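Local coordinates for probable LRR receptor-like serine/threonine-protein kinase At4g26540 (Arabidopsis thaliana, PDB 5HZ0), which acts as a plant receptor for RGF peptide hormones, which maintain the root stem cell niche, here represented by its extracellular leucine-rich repeat domain, at residues I596-N607 / D618-N629. The protein carries 5 engineered substitutions. Numbering follows the deposited sequence.
Sequences ISYNDFSGDLPN and DLASNRGLYISN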
ATOM      1  N   ILE A 596      24.292  -8.244  31.779  1.00 17.70           N
ATOM      2  CA  ILE A 596      25.379  -7.748  32.641  1.00 10.41           C
ATOM      3  C   ILE A 596      26.716  -8.516  32.595  1.00 10.07           C
ATOM      4  O   ILE A 596      27.618  -8.246  33.388  1.00 10.41           O
ATOM      5  CB  ILE A 596      24.925  -7.517  34.108  1.00 11.24           C
ATOM      6  CG1 ILE A 596      24.170  -8.741  34.668  1.00 11.35           C
ATOM      7  CG2 ILE A 596      24.049  -6.278  34.212  1.00 11.70           C
ATOM      8  CD1 ILE A 596      24.987  -9.982  34.827  1.00 11.06           C
ATOM      9  N   SER A 597      26.806  -9.506  31.720  1.00  9.44           N
ATOM     10  CA  SER A 597      27.932 -10.431  31.681  1.00  9.14           C
ATOM     11  C   SER A 597      29.263  -9.790  31.306  1.00  8.99           C
ATOM     12  O   SER A 597      29.309  -8.694  30.769  1.00 17.29           O
ATOM     13  CB  SER A 597      27.634 -11.579  30.720  1.00  8.51           C
ATOM     14  OG  SER A 597      27.776 -11.165  29.374  1.00 11.78           O
ATOM     15  N   TYR A 598      30.346 -10.484  31.619  1.00  8.92           N
ATOM     16  CA  TYR A 598      31.705  -9.987  31.399  1.00  8.87           C
ATOM     17  C   TYR A 598      31.920  -8.576  31.931  1.00  9.39           C
ATOM     18  O   TYR A 598      32.332  -7.682  31.213  1.00 20.16           O
ATOM     19  CB  TYR A 598      32.135 -10.142  29.942  1.00 12.42           C
ATOM     20  CG  TYR A 598      32.098 -11.579  29.488  1.00 16.36           C
ATOM     21  CD1 TYR A 598      33.209 -12.415  29.637  1.00 15.12           C
ATOM     22  CD2 TYR A 598      30.932 -12.121  28.943  1.00 19.70           C
ATOM     23  CE1 TYR A 598      33.162 -13.751  29.233  1.00  7.22           C
ATOM     24  CE2 TYR A 598      30.876 -13.438  28.540  1.00  7.02           C
ATOM     25  CZ  TYR A 598      31.994 -14.247  28.683  1.00 24.90           C
ATOM     26  OH  TYR A 598      31.924 -15.558  28.277  1.00 25.38           O
ATOM     27  N   ASN A 599      31.601  -8.394  33.203  1.00 18.69           N
ATOM     28  CA  ASN A 599      31.921  -7.174  33.909  1.00 10.61           C
ATOM     29  C   ASN A 599      32.591  -7.545  35.218  1.00 15.79           C
ATOM     30  O   ASN A 599      32.890  -8.713  35.465  1.00 14.96           O
ATOM     31  CB  ASN A 599      30.670  -6.318  34.154  1.00 15.00           C
ATOM     32  CG  ASN A 599      30.376  -5.348  33.005  1.00 19.65           C
ATOM     33  OD1 ASN A 599      31.112  -4.381  32.792  1.00 10.80           O
ATOM     34  ND2 ASN A 599      29.278  -5.589  32.284  1.00 10.37           N
ATOM     35  N   ASP A 600      32.884  -6.534  36.023  1.00 15.06           N
ATOM     36  CA  ASP A 600      33.441  -6.707  37.364  1.00 20.68           C
ATOM     37  C   ASP A 600      32.410  -6.633  38.502  1.00 12.92           C
ATOM     38  O   ASP A 600      32.773  -6.313  39.619  1.00 13.53           O
ATOM     39  CB  ASP A 600      34.644  -5.793  37.599  1.00 25.63           C
ATOM     40  CG  ASP A 600      35.837  -6.166  36.727  1.00 31.59           C
ATOM     41  OD1 ASP A 600      36.183  -7.367  36.670  1.00 11.80           O
ATOM     42  OD2 ASP A 600      36.424  -5.259  36.089  1.00 33.93           O
ATOM     43  N   PHE A 601      31.125  -6.759  38.176  1.00 16.93           N
ATOM     44  CA  PHE A 601      30.046  -6.708  39.170  1.00 13.38           C
ATOM     45  C   PHE A 601      30.199  -7.763  40.275  1.00 13.68           C
ATOM     46  O   PHE A 601      30.763  -8.835  40.068  1.00 13.28           O
ATOM     47  CB  PHE A 601      28.663  -6.906  38.513  1.00 13.13           C
ATOM     48  CG  PHE A 601      28.246  -5.808  37.570  1.00 18.34           C
ATOM     49  CD1 PHE A 601      28.221  -4.481  37.975  1.00 19.31           C
ATOM     50  CD2 PHE A 601      27.847  -6.114  36.272  1.00 18.88           C
ATOM     51  CE1 PHE A 601      27.815  -3.483  37.092  1.00 22.42           C
ATOM     52  CE2 PHE A 601      27.445  -5.119  35.388  1.00 16.72           C
ATOM     53  CZ  PHE A 601      27.429  -3.808  35.796  1.00 12.68           C
ATOM     54  N   SER A 602      29.685  -7.434  41.454  1.00 14.41           N
ATOM     55  CA  SER A 602      29.719  -8.329  42.600  1.00 22.81           C
ATOM     56  C   SER A 602      28.580  -7.961  43.534  1.00 19.84           C
ATOM     57  O   SER A 602      28.081  -6.840  43.484  1.00 15.80           O
ATOM     58  CB  SER A 602      31.062  -8.224  43.331  1.00 15.07           C
ATOM     59  OG  SER A 602      31.053  -7.173  44.266  1.00 24.46           O
ATOM     60  N   GLY A 603      28.198  -8.880  44.415  1.00 20.83           N
ATOM     61  CA  GLY A 603      27.039  -8.674  45.266  1.00 16.47           C
ATOM     62  C   GLY A 603      25.875  -9.603  44.977  1.00 16.28           C
ATOM     63  O   GLY A 603      25.876 -10.373  43.998  1.00 15.58           O
ATOM     64  N   ASP A 604      24.893  -9.581  45.863  1.00 16.95           N
ATOM     65  CA  ASP A 604      23.766 -10.486  45.710  1.00 25.24           C
ATOM     66  C   ASP A 604      22.553  -9.870  45.032  1.00 24.54           C
ATOM     67  O   ASP A 604      22.262  -8.694  45.215  1.00 26.93           O
ATOM     68  CB  ASP A 604      23.354 -11.097  47.041  1.00 26.82           C
ATOM     69  CG  ASP A 604      22.775 -10.090  47.984  1.00 25.72           C
ATOM     70  OD1 ASP A 604      23.345  -8.991  48.108  1.00 22.71           O
ATOM     71  OD2 ASP A 604      21.746 -10.402  48.606  1.00 32.97           O
ATOM     72  N   LEU A 605      21.843 -10.702  44.275  1.00 27.82           N
ATOM     73  CA  LEU A 605      20.633 -10.316  43.576  1.00 35.26           C
ATOM     74  C   LEU A 605      19.484 -11.076  44.207  1.00 37.32           C
ATOM     75  O   LEU A 605      19.643 -12.244  44.599  1.00 38.04           O
ATOM     76  CB  LEU A 605      20.725 -10.735  42.110  1.00 39.92           C
ATOM     77  CG  LEU A 605      22.062 -10.538  41.415  1.00 14.84           C
ATOM     78  CD1 LEU A 605      22.111 -11.338  40.139  1.00 13.99           C
ATOM     79  CD2 LEU A 605      22.237  -9.076  41.147  1.00 14.97           C
ATOM     80  N   PRO A 606      18.308 -10.427  44.285  1.00 33.82           N
ATOM     81  CA  PRO A 606      17.157 -11.022  44.975  1.00 34.42           C
ATOM     82  C   PRO A 606      16.666 -12.252  44.236  1.00 32.47           C
ATOM     83  O   PRO A 606      16.883 -12.345  43.031  1.00 29.11           O
ATOM     84  CB  PRO A 606      16.102  -9.908  44.929  1.00 28.25           C
ATOM     85  CG  PRO A 606      16.534  -9.006  43.817  1.00 21.20           C
ATOM     86  CD  PRO A 606      18.023  -9.068  43.789  1.00 22.03           C
ATOM     87  N   ASN A 607      15.992 -13.164  44.930  1.00 36.86           N
ATOM     88  CA  ASN A 607      15.472 -14.336  44.250  1.00 36.72           C
ATOM     89  C   ASN A 607      14.096 -13.929  43.746  1.00 40.78           C
ATOM     90  O   ASN A 607      13.115 -13.871  44.496  1.00 44.14           O
ATOM     91  CB  ASN A 607      15.343 -15.490  45.244  1.00 32.14           C
ATOM     92  CG  ASN A 607      15.285 -16.850  44.568  1.00 34.61           C
ATOM     93  OD1 ASN A 607      15.050 -16.954  43.366  1.00 34.20           O
ATOM     94  ND2 ASN A 607      15.495 -17.907  45.354  1.00 32.05           N
ATOM     95  N   ASP A 618      26.256 -15.868  32.884  1.00 14.46           N
ATOM     96  CA  ASP A 618      26.315 -14.407  32.983  1.00 14.71           C
ATOM     97  C   ASP A 618      26.826 -13.942  34.335  1.00 21.09           C
ATOM     98  O   ASP A 618      27.542 -12.939  34.410  1.00 22.11           O
ATOM     99  CB  ASP A 618      24.942 -13.794  32.748  1.00 16.17           C
ATOM    100  CG  ASP A 618      24.658 -13.565  31.291  1.00 30.99           C
ATOM    101  OD1 ASP A 618      25.278 -14.259  30.456  1.00 32.37           O
ATOM    102  OD2 ASP A 618      23.826 -12.683  30.978  1.00 41.94           O
ATOM    103  N   LEU A 619      26.444 -14.656  35.401  1.00 17.09           N
ATOM    104  CA  LEU A 619      26.939 -14.346  36.736  1.00 15.97           C
ATOM    105  C   LEU A 619      28.349 -14.900  36.904  1.00 13.40           C
ATOM    106  O   LEU A 619      29.124 -14.417  37.725  1.00 13.24           O
ATOM    107  CB  LEU A 619      26.037 -14.937  37.825  1.00 19.30           C
ATOM    108  CG  LEU A 619      24.517 -14.787  37.741  1.00 17.02           C
ATOM    109  CD1 LEU A 619      23.890 -15.320  39.019  1.00 12.36           C
ATOM    110  CD2 LEU A 619      24.099 -13.349  37.501  1.00 12.69           C
ATOM    111  N   ALA A 620      28.681 -15.922  36.125  1.00 10.20           N
ATOM    112  CA  ALA A 620      29.978 -16.572  36.269  1.00 20.76           C
ATOM    113  C   ALA A 620      31.115 -15.750  35.641  1.00 19.57           C
ATOM    114  O   ALA A 620      32.285 -15.917  36.006  1.00 15.83           O
ATOM    115  CB  ALA A 620      29.928 -17.988  35.694  1.00  9.59           C
ATOM    116  N   SER A 621      30.761 -14.854  34.715  1.00 15.29           N
ATOM    117  CA  SER A 621      31.743 -13.983  34.063  1.00 17.35           C
ATOM    118  C   SER A 621      32.003 -12.685  34.827  1.00 20.74           C
ATOM    119  O   SER A 621      32.819 -11.867  34.408  1.00 27.44           O
ATOM    120  CB  SER A 621      31.335 -13.665  32.614  1.00 16.20           C
ATOM    121  OG  SER A 621      30.046 -13.080  32.563  1.00 18.45           O
ATOM    122  N   ASN A 622      31.288 -12.491  35.927  1.00 10.48           N
ATOM    123  CA  ASN A 622      31.497 -11.332  36.786  1.00 11.10           C
ATOM    124  C   ASN A 622      32.460 -11.593  37.957  1.00 19.59           C
ATOM    125  O   ASN A 622      33.196 -12.568  37.959  1.00 11.34           O
ATOM    126  CB  ASN A 622      30.163 -10.751  37.264  1.00 11.53           C
ATOM    127  CG  ASN A 622      29.494  -9.901  36.215  1.00 14.37           C
ATOM    128  OD1 ASN A 622      29.813  -8.717  36.065  1.00 14.72           O
ATOM    129  ND2 ASN A 622      28.557 -10.495  35.479  1.00 11.29           N
ATOM    130  N   ARG A 623      32.485 -10.690  38.929  1.00 12.21           N
ATOM    131  CA  ARG A 623      33.431 -10.797  40.026  1.00 16.98           C
ATOM    132  C   ARG A 623      32.858 -11.530  41.247  1.00 13.16           C
ATOM    133  O   ARG A 623      33.423 -12.510  41.697  1.00 14.52           O
ATOM    134  CB  ARG A 623      33.945  -9.408  40.411  1.00 18.28           C
ATOM    135  CG  ARG A 623      34.988  -9.415  41.492  1.00 20.47           C
ATOM    136  CD  ARG A 623      35.335  -8.006  41.907  1.00 37.10           C
ATOM    137  NE  ARG A 623      36.000  -7.247  40.848  1.00 52.69           N
ATOM    138  CZ  ARG A 623      36.227  -5.935  40.910  1.00 65.34           C
ATOM    139  NH1 ARG A 623      35.833  -5.237  41.975  1.00 67.52           N
ATOM    140  NH2 ARG A 623      36.837  -5.312  39.907  1.00 68.80           N
ATOM    141  N   GLY A 624      31.830 -10.952  41.850  1.00 22.25           N
ATOM    142  CA  GLY A 624      31.044 -11.541  42.927  1.00 14.13           C
ATOM    143  C   GLY A 624      29.545 -11.805  42.834  1.00 14.18           C
ATOM    144  O   GLY A 624      28.898 -11.690  43.863  1.00 14.81           O
ATOM    145  N   LEU A 625      28.945 -11.980  41.659  1.00 13.60           N
ATOM    146  CA  LEU A 625      27.471 -11.987  41.593  1.00 13.74           C
ATOM    147  C   LEU A 625      26.818 -13.291  42.025  1.00 13.80           C
ATOM    148  O   LEU A 625      27.256 -14.368  41.626  1.00 13.34           O
ATOM    149  CB  LEU A 625      26.963 -11.614  40.192  1.00 13.16           C
ATOM    150  CG  LEU A 625      26.968 -10.139  39.789  1.00 19.85           C
ATOM    151  CD1 LEU A 625      26.376  -9.975  38.401  1.00 20.49           C
ATOM    152  CD2 LEU A 625      26.193  -9.310  40.797  1.00 14.05           C
ATOM    153  N   TYR A 626      25.761 -13.212  42.833  1.00 14.41           N
ATOM    154  CA  TYR A 626      25.052 -14.453  43.174  1.00 14.48           C
ATOM    155  C   TYR A 626      23.609 -14.208  43.585  1.00 16.85           C
ATOM    156  O   TYR A 626      23.304 -13.154  44.115  1.00 15.55           O
ATOM    157  CB  TYR A 626      25.784 -15.212  44.297  1.00 14.83           C
ATOM    158  CG  TYR A 626      25.759 -14.500  45.622  1.00 15.68           C
ATOM    159  CD1 TYR A 626      26.598 -13.417  45.861  1.00 15.87           C
ATOM    160  CD2 TYR A 626      24.881 -14.890  46.629  1.00 16.32           C
ATOM    161  CE1 TYR A 626      26.573 -12.753  47.065  1.00 16.66           C
ATOM    162  CE2 TYR A 626      24.852 -14.227  47.842  1.00 17.12           C
ATOM    163  CZ  TYR A 626      25.705 -13.168  48.053  1.00 17.28           C
ATOM    164  OH  TYR A 626      25.684 -12.496  49.239  1.00 18.09           O
ATOM    165  N   ILE A 627      22.736 -15.192  43.377  1.00 14.90           N
ATOM    166  CA  ILE A 627      21.361 -15.072  43.843  1.00 15.47           C
ATOM    167  C   ILE A 627      21.258 -15.428  45.331  1.00 17.82           C
ATOM    168  O   ILE A 627      21.733 -16.468  45.767  1.00 16.23           O
ATOM    169  CB  ILE A 627      20.369 -15.935  43.013  1.00 17.94           C
ATOM    170  CG1 ILE A 627      19.866 -15.176  41.776  1.00 19.19           C
ATOM    171  CG2 ILE A 627      19.146 -16.281  43.850  1.00 15.83           C
ATOM    172  CD1 ILE A 627      20.775 -15.209  40.556  1.00 13.80           C
ATOM    173  N   SER A 628      20.636 -14.565  46.117  1.00 25.95           N
ATOM    174  CA  SER A 628      20.498 -14.857  47.534  1.00 33.99           C
ATOM    175  C   SER A 628      19.033 -15.002  47.917  1.00 35.63           C
ATOM    176  O   SER A 628      18.153 -14.501  47.226  1.00 38.18           O
ATOM    177  CB  SER A 628      21.140 -13.754  48.378  1.00 40.69           C
ATOM    178  OG  SER A 628      20.245 -12.669  48.566  1.00 40.28           O
ATOM    179  N   ASN A 629      18.777 -15.699  49.018  1.00 33.87           N
ATOM    180  CA  ASN A 629      17.426 -15.804  49.554  1.00 28.43           C
ATOM    181  C   ASN A 629      17.241 -14.926  50.777  1.00 31.53           C
ATOM    182  O   ASN A 629      18.015 -15.012  51.734  1.00 30.25           O
ATOM    183  CB  ASN A 629      17.093 -17.246  49.909  1.00 21.63           C
ATOM    184  CG  ASN A 629      17.011 -18.135  48.692  1.00 23.01           C
ATOM    185  OD1 ASN A 629      16.049 -18.063  47.923  1.00 25.65           O
ATOM    186  ND2 ASN A 629      18.023 -18.977  48.500  1.00 18.41           N
TER
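Leu605 fits its two methyls among three apolar side chains of 618-629: CD2 meets Leu625 CD2 at 4.0 Å, while CD1 touches both Leu619 CD2 and Ile627 CD1. Phe611 of helix 609-613 also touches Leu605. From Leu625 the other methyl, CD1, reaches Ile596 CD1 tip to tip, 3.8 Å away, and packs against Phe601 CB. The backbones that carry these two leucines, 602-605 and 624-627, pair as a short parallel sheet, with Leu605 N giving a 2.9 Å hydrogen bond to Tyr626 O. The pairing lies at the C-terminal end of the leucine-rich repeat solenoid, where the predicted last two repeats meet. Asn622 fills the inside of the turn 596-601, repeating the pattern of Asn599, the consensus asparagine of the preceding repeat, which bonds in the same way to Val573 O and Leu578 N. With CG anti to its own carbonyl carbon (chi1 -79°), its amide comes up to the backbone of 596-601; ND2 hydrogen-bonds to Ile596 O at 3.2 Å, which lies in the amide plane although ND2 sits above the carbonyl plane, and also to Asp618 O, while OD1 takes a weak hydrogen bond from Phe601 N. Replacing Asn622 by alanine is likely to leave Ile596 O without this donor and Phe601 N without its weak acceptor, the turn being less firmly held. Nearby, Ser621 OG accepts a nearly straight hydrogen bond from Tyr598 N (2.8 Å, 174°), and its CB sits over the centre of the Tyr598 ring.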